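PDB 4O2H: protein BCAM1869 from Burkholderia cenocepacia, which is an RsaM homolog that probably acts as a transcriptional regulator in quorum sensing. Local coordinates for residues H35-L40 with A131-L136; D54-Y60 with W78-R84. One frame throughout, in Å; residues are numbered along the deposited sequence.

In the fold
From the N terminus, the chain first enters contact 1 with strand 34-40, an outermost strand, within this chain, of a four-stranded antiparallel sheet. Helix 42-50 follows, and the chain then returns as strand 55-65, next to strand 34-40. Contact 2 closes the short loop between 54-60 and 78-84, the two arms of a beta hairpin, and is nested inside the much longer loop that contact 1 closes when helix 128-138 comes back onto 35-40. The two contacts meet at Trp80, whose CH2 touches Leu40 CD2 at 3.6 Å and Leu136 CD1. Together they tie the C-terminal helix to three adjoining strands of the sheet.

Contact 1 (H35-L40 with A131-L136); sequences HVASGL and AVASAL
His35 reaches from the strand to helix 128-138 at residues 131-135, and its CB starts the contact 3.9 Å from Ala131 CB. With CG anti to the backbone N (chi1 168°), the ring runs alongside the helix: CD2 passes near Ala131 O, which lies over one ring face, and CE1 packs against Ala135 CB at 3.4 Å. At the tip, NE2 is hydrogen-bonded to Ser38 OG (2.7 Å), within the strand. This bond helps fix the rotation of the imidazole, while Trp63 meets the ring edge-to-face. Ser38 OG is also hydrogen-bonded to Thr61, and the methyl Val132 CG2 lies 3.6 Å from this oxygen. Farther along, Leu136 carries the apolar end of the contact, its CD2 touching Leu40 CD2 at 3.8 Å and Gly39 CA at 4.0 Å. A classic beta bulge opposite Glu62 interrupts the strand at Val36 and Ala37, and each of these packs on the other's counterpart in the second subunit. The helix crosses the strand at 68°, its small Ala131 and Ala135 side chains bringing the two axes within 7.6 Å: a helix packed across an outermost strand, within this chain, of a four-stranded antiparallel sheet.

Contact 2 (D54-Y60 with W78-R84); sequences DARLAGY and WDWYLER
Trp80 has CG between its backbone N and carbonyl carbon (chi1 56°), which folds the indole back over Gly59 on the neighbouring strand, whereas Arg84 extends with CG anti to the backbone N (chi1 -167°) before bending at chi3 toward Asp54. Trp80 lies within an antiparallel beta hairpin of strands 55-65 and 74-83, and Arg84 just past the end of its second strand. Gly59 and Trp80 form a hydrogen-bonded pair, with Trp80 N to Gly59 O at 2.8 Å and Gly59 N to Trp80 O at 3.0 Å; Ala58-Tyr81 and Tyr60-Asp79 are the non-hydrogen-bonded pairs to either side. The indole lies flat against the partner backbone. Gly59 N is over its centre, and Gly59 CA makes a CH-pi contact with the five-membered ring, 4.1 Å from its centroid. Leu57 CB meets the far rim at CZ3, and helix 128-138 also packs on the tryptophan through Trp128, Val132 and Leu136.

Toward the other end, the chain turns a corner at Arg56, whose N donates to Leu82 O at 2.7 Å, nearly along the C=O axis. Leu82 CD2 sits under the centre of the Arg56 guanidinium, an apolar methyl against a flat cation. Arg84 NE donates a nearly straight hydrogen bond to Asp54 OD1 (2.7 Å, 173°), part of a salt bridge; OD1 lies in the guanidinium plane, whereas NE meets it from above the carboxylate plane. Back at the indole, Trp80 NE1 donates to Tyr60 O at 3.0 Å, reaching this oxygen from above its carbonyl plane.

Contact 1 (H35-L40 with A131-L136)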
loop_
_atom_site.group_PDB
_atom_site.type_symbol
_atom_site.label_atom_id
_atom_site.label_comp_id
_atom_site.label_asym_id
_atom_site.label_seq_id
_atom_site.Cartn_x
_atom_site.Cartn_y
_atom_site.Cartn_z
ATOM N N HIS A 35 2.688 7.438 9.810
ATOM C CA HIS A 35 1.895 7.333 8.588
ATOM C C HIS A 35 2.793 7.666 7.400
ATOM O O HIS A 35 3.523 8.643 7.447
ATOM C CB HIS A 35 0.665 8.275 8.628
ATOM C CG HIS A 35 -0.019 8.428 7.296
ATOM N ND1 HIS A 35 0.416 9.359 6.365
ATOM C CD2 HIS A 35 -1.025 7.709 6.751
ATOM C CE1 HIS A 35 -0.365 9.204 5.312
ATOM N NE2 HIS A 35 -1.258 8.238 5.504
ATOM N N VAL A 36 2.681 6.891 6.321
ATOM C CA VAL A 36 3.472 7.067 5.095
ATOM C C VAL A 36 2.514 7.431 3.968
ATOM O O VAL A 36 2.742 8.416 3.280
ATOM C CB VAL A 36 4.297 5.786 4.777
ATOM C CG1 VAL A 36 5.144 5.942 3.519
ATOM C CG2 VAL A 36 5.181 5.371 5.963
ATOM N N ALA A 37 1.447 6.637 3.762
ATOM C CA ALA A 37 0.523 6.897 2.658
ATOM C C ALA A 37 -0.807 6.246 2.892
ATOM O O ALA A 37 -0.914 5.237 3.555
ATOM C CB ALA A 37 1.117 6.423 1.317
ATOM N N SER A 38 -1.835 6.875 2.362
ATOM C CA SER A 38 -3.223 6.450 2.421
ATOM C C SER A 38 -3.867 6.848 1.105
ATOM O O SER A 38 -3.458 7.826 0.493
ATOM C CB SER A 38 -3.934 7.094 3.607
ATOM O OG SER A 38 -3.412 6.696 4.866
ATOM N N GLY A 39 -4.828 6.069 0.658
ATOM C CA GLY A 39 -5.561 6.360 -0.559
ATOM C C GLY A 39 -6.870 5.625 -0.596
ATOM O O GLY A 39 -7.115 4.725 0.210
ATOM N N LEU A 40 -7.733 6.045 -1.507
ATOM C CA LEU A 40 -9.040 5.442 -1.688
ATOM C C LEU A 40 -8.947 4.272 -2.659
ATOM O O LEU A 40 -8.131 4.310 -3.580
ATOM C CB LEU A 40 -10.045 6.500 -2.211
ATOM C CG LEU A 40 -10.253 7.721 -1.283
ATOM C CD1 LEU A 40 -11.334 8.647 -1.838
ATOM C CD2 LEU A 40 -10.546 7.302 0.195
ATOM N N ALA A 131 -4.612 10.276 11.270
ATOM C CA ALA A 131 -3.627 10.490 10.201
ATOM C C ALA A 131 -4.116 10.010 8.817
ATOM O O ALA A 131 -3.756 10.608 7.807
ATOM C CB ALA A 131 -2.304 9.845 10.553
ATOM N N VAL A 132 -4.953 8.982 8.760
ATOM C CA VAL A 132 -5.526 8.530 7.490
ATOM C C VAL A 132 -6.452 9.620 6.911
ATOM O O VAL A 132 -6.259 10.029 5.759
ATOM C CB VAL A 132 -6.247 7.171 7.652
ATOM C CG1 VAL A 132 -7.139 6.820 6.450
ATOM C CG2 VAL A 132 -5.229 6.068 7.937
ATOM N N ALA A 133 -7.390 10.140 7.715
ATOM C CA ALA A 133 -8.345 11.171 7.247
ATOM C C ALA A 133 -7.599 12.426 6.814
ATOM O O ALA A 133 -7.899 12.999 5.771
ATOM C CB ALA A 133 -9.346 11.495 8.335
ATOM N N SER A 134 -6.579 12.793 7.578
ATOM C CA SER A 134 -5.719 13.938 7.306
ATOM C C SER A 134 -5.053 13.802 5.937
ATOM O O SER A 134 -5.109 14.741 5.141
ATOM C CB SER A 134 -4.655 14.061 8.399
ATOM O OG SER A 134 -3.908 15.255 8.242
ATOM N N ALA A 135 -4.466 12.620 5.643
ATOM C CA ALA A 135 -3.794 12.391 4.363
ATOM C C ALA A 135 -4.797 12.436 3.219
ATOM O O ALA A 135 -4.486 12.954 2.155
ATOM C CB ALA A 135 -3.073 11.054 4.375
ATOM N N LEU A 136 -5.989 11.853 3.433
ATOM C CA LEU A 136 -7.068 11.818 2.440
ATOM C C LEU A 136 -7.504 13.220 2.045
ATOM O O LEU A 136 -7.847 13.442 0.880
ATOM C CB LEU A 136 -8.275 11.037 2.974
ATOM C CG LEU A 136 -8.096 9.535 3.170
ATOM C CD1 LEU A 136 -9.394 8.937 3.571
ATOM C CD2 LEU A 136 -7.546 8.832 1.903
#

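Contact 2 (D54-Y60 with W78-R84)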
loop_
_atom_site.group_PDB
_atom_site.type_symbol
_atom_site.label_atom_id
_atom_site.label_comp_id
_atom_site.label_asym_id
_atom_site.label_seq_id
_atom_site.Cartn_x
_atom_site.Cartn_y
_atom_site.Cartn_z
ATOM N N ASP A 54 -22.114 -1.078 5.214
ATOM C CA ASP A 54 -22.514 0.289 4.879
ATOM C C ASP A 54 -21.299 1.251 5.033
ATOM O O ASP A 54 -21.179 1.980 6.029
ATOM C CB ASP A 54 -23.730 0.766 5.714
ATOM C CG ASP A 54 -24.398 2.014 5.140
ATOM O OD1 ASP A 54 -24.146 2.333 3.951
ATOM O OD2 ASP A 54 -25.167 2.674 5.878
ATOM N N ALA A 55 -20.394 1.221 4.039
ATOM C CA ALA A 55 -19.183 2.038 4.069
ATOM C C ALA A 55 -19.310 3.262 3.171
ATOM O O ALA A 55 -19.792 3.175 2.043
ATOM C CB ALA A 55 -17.968 1.213 3.665
ATOM N N ARG A 56 -18.873 4.407 3.694
ATOM C CA ARG A 56 -18.834 5.675 2.965
ATOM C C ARG A 56 -17.618 5.709 2.039
ATOM O O ARG A 56 -17.717 6.153 0.904
ATOM C CB ARG A 56 -18.728 6.824 3.970
ATOM C CG ARG A 56 -20.043 7.489 4.282
ATOM C CD ARG A 56 -19.865 8.393 5.488
ATOM N NE ARG A 56 -18.983 9.519 5.193
ATOM C CZ ARG A 56 -18.383 10.242 6.127
ATOM N NH1 ARG A 56 -18.572 9.967 7.412
ATOM N NH2 ARG A 56 -17.575 11.239 5.785
ATOM N N LEU A 57 -16.448 5.294 2.580
ATOM C CA LEU A 57 -15.166 5.239 1.882
ATOM C C LEU A 57 -14.423 3.970 2.267
ATOM O O LEU A 57 -14.634 3.442 3.367
ATOM C CB LEU A 57 -14.265 6.448 2.250
ATOM C CG LEU A 57 -14.699 7.884 1.985
ATOM C CD1 LEU A 57 -13.733 8.841 2.695
ATOM C CD2 LEU A 57 -14.725 8.202 0.462
ATOM N N ALA A 58 -13.497 3.533 1.404
ATOM C CA ALA A 58 -12.622 2.425 1.677
ATOM C C ALA A 58 -11.301 2.677 1.011
ATOM O O ALA A 58 -11.246 3.311 -0.051
ATOM C CB ALA A 58 -13.231 1.125 1.185
ATOM N N GLY A 59 -10.238 2.137 1.592
ATOM C CA GLY A 59 -8.926 2.304 0.998
ATOM C C GLY A 59 -7.844 1.576 1.735
ATOM O O GLY A 59 -8.107 0.752 2.618
ATOM N N TYR A 60 -6.621 1.946 1.387
ATOM C CA TYR A 60 -5.379 1.428 1.902
ATOM C C TYR A 60 -4.683 2.506 2.742
ATOM O O TYR A 60 -4.973 3.703 2.636
ATOM C CB TYR A 60 -4.474 0.960 0.726
ATOM C CG TYR A 60 -3.741 2.094 0.032
ATOM C CD1 TYR A 60 -2.517 2.560 0.515
ATOM C CD2 TYR A 60 -4.286 2.729 -1.087
ATOM C CE1 TYR A 60 -1.864 3.639 -0.082
ATOM C CE2 TYR A 60 -3.617 3.783 -1.720
ATOM C CZ TYR A 60 -2.426 4.257 -1.186
ATOM O OH TYR A 60 -1.764 5.318 -1.757
ATOM N N TRP A 78 -2.637 -1.851 5.890
ATOM C CA TRP A 78 -3.940 -2.486 6.002
ATOM C C TRP A 78 -4.946 -1.749 5.138
ATOM O O TRP A 78 -4.709 -0.605 4.700
ATOM C CB TRP A 78 -4.424 -2.532 7.488
ATOM C CG TRP A 78 -4.670 -1.172 8.101
ATOM C CD1 TRP A 78 -5.885 -0.553 8.270
ATOM C CD2 TRP A 78 -3.700 -0.339 8.774
ATOM N NE1 TRP A 78 -5.727 0.621 8.961
ATOM C CE2 TRP A 78 -4.398 0.782 9.288
ATOM C CE3 TRP A 78 -2.302 -0.409 8.949
ATOM C CZ2 TRP A 78 -3.743 1.833 9.952
ATOM C CZ3 TRP A 78 -1.654 0.643 9.574
ATOM C CH2 TRP A 78 -2.372 1.737 10.094
ATOM N N ASP A 79 -6.081 -2.413 4.920
ATOM C CA ASP A 79 -7.275 -1.863 4.279
ATOM C C ASP A 79 -8.212 -1.378 5.351
ATOM O O ASP A 79 -8.344 -2.004 6.421
ATOM C CB ASP A 79 -7.973 -2.894 3.370
ATOM C CG ASP A 79 -7.222 -3.237 2.099
ATOM O OD1 ASP A 79 -6.241 -2.523 1.768
ATOM O OD2 ASP A 79 -7.621 -4.199 1.424
ATOM N N TRP A 80 -8.846 -0.232 5.089
ATOM C CA TRP A 80 -9.796 0.366 6.040
ATOM C C TRP A 80 -11.094 0.749 5.330
ATOM O O TRP A 80 -11.144 0.800 4.120
ATOM C CB TRP A 80 -9.182 1.601 6.738
ATOM C CG TRP A 80 -8.722 2.632 5.742
ATOM C CD1 TRP A 80 -7.474 2.741 5.204
ATOM C CD2 TRP A 80 -9.542 3.601 5.058
ATOM N NE1 TRP A 80 -7.458 3.718 4.241
ATOM C CE2 TRP A 80 -8.717 4.258 4.124
ATOM C CE3 TRP A 80 -10.898 3.994 5.163
ATOM C CZ2 TRP A 80 -9.205 5.257 3.266
ATOM C CZ3 TRP A 80 -11.378 4.983 4.316
ATOM C CH2 TRP A 80 -10.537 5.609 3.387
ATOM N N TYR A 81 -12.125 1.032 6.095
ATOM C CA TYR A 81 -13.368 1.565 5.597
ATOM C C TYR A 81 -13.890 2.524 6.624
ATOM O O TYR A 81 -13.617 2.396 7.826
ATOM C CB TYR A 81 -14.423 0.516 5.155
ATOM C CG TYR A 81 -15.001 -0.388 6.220
ATOM C CD1 TYR A 81 -16.140 -0.020 6.929
ATOM C CD2 TYR A 81 -14.475 -1.659 6.447
ATOM C CE1 TYR A 81 -16.696 -0.859 7.893
ATOM C CE2 TYR A 81 -15.032 -2.515 7.398
ATOM C CZ TYR A 81 -16.143 -2.108 8.119
ATOM O OH TYR A 81 -16.710 -2.949 9.044
ATOM N N LEU A 82 -14.623 3.509 6.134
ATOM C CA LEU A 82 -15.249 4.498 6.966
ATOM C C LEU A 82 -16.749 4.201 6.991
ATOM O O LEU A 82 -17.405 4.284 5.952
ATOM C CB LEU A 82 -14.926 5.905 6.406
ATOM C CG LEU A 82 -15.686 7.088 7.016
ATOM C CD1 LEU A 82 -15.336 7.246 8.497
ATOM C CD2 LEU A 82 -15.387 8.320 6.245
ATOM N N GLU A 83 -17.290 3.840 8.182
ATOM C CA GLU A 83 -18.713 3.546 8.351
ATOM C C GLU A 83 -19.545 4.790 8.141
ATOM O O GLU A 83 -19.139 5.881 8.555
ATOM C CB GLU A 83 -19.021 2.960 9.726
ATOM C CG GLU A 83 -18.644 1.500 9.879
ATOM C CD GLU A 83 -19.619 0.703 10.724
ATOM O OE1 GLU A 83 -20.173 1.280 11.691
ATOM O OE2 GLU A 83 -19.847 -0.489 10.404
ATOM N N ARG A 84 -20.676 4.635 7.450
ATOM C CA ARG A 84 -21.584 5.731 7.187
ATOM C C ARG A 84 -22.284 6.165 8.497
ATOM O O ARG A 84 -22.269 7.350 8.838
ATOM C CB ARG A 84 -22.606 5.311 6.114
ATOM C CG ARG A 84 -23.419 6.454 5.506
ATOM C CD ARG A 84 -24.406 5.992 4.424
ATOM N NE ARG A 84 -23.821 4.987 3.530
ATOM C CZ ARG A 84 -23.076 5.251 2.457
ATOM N NH1 ARG A 84 -22.845 6.510 2.095
ATOM N NH2 ARG A 84 -22.570 4.260 1.730
#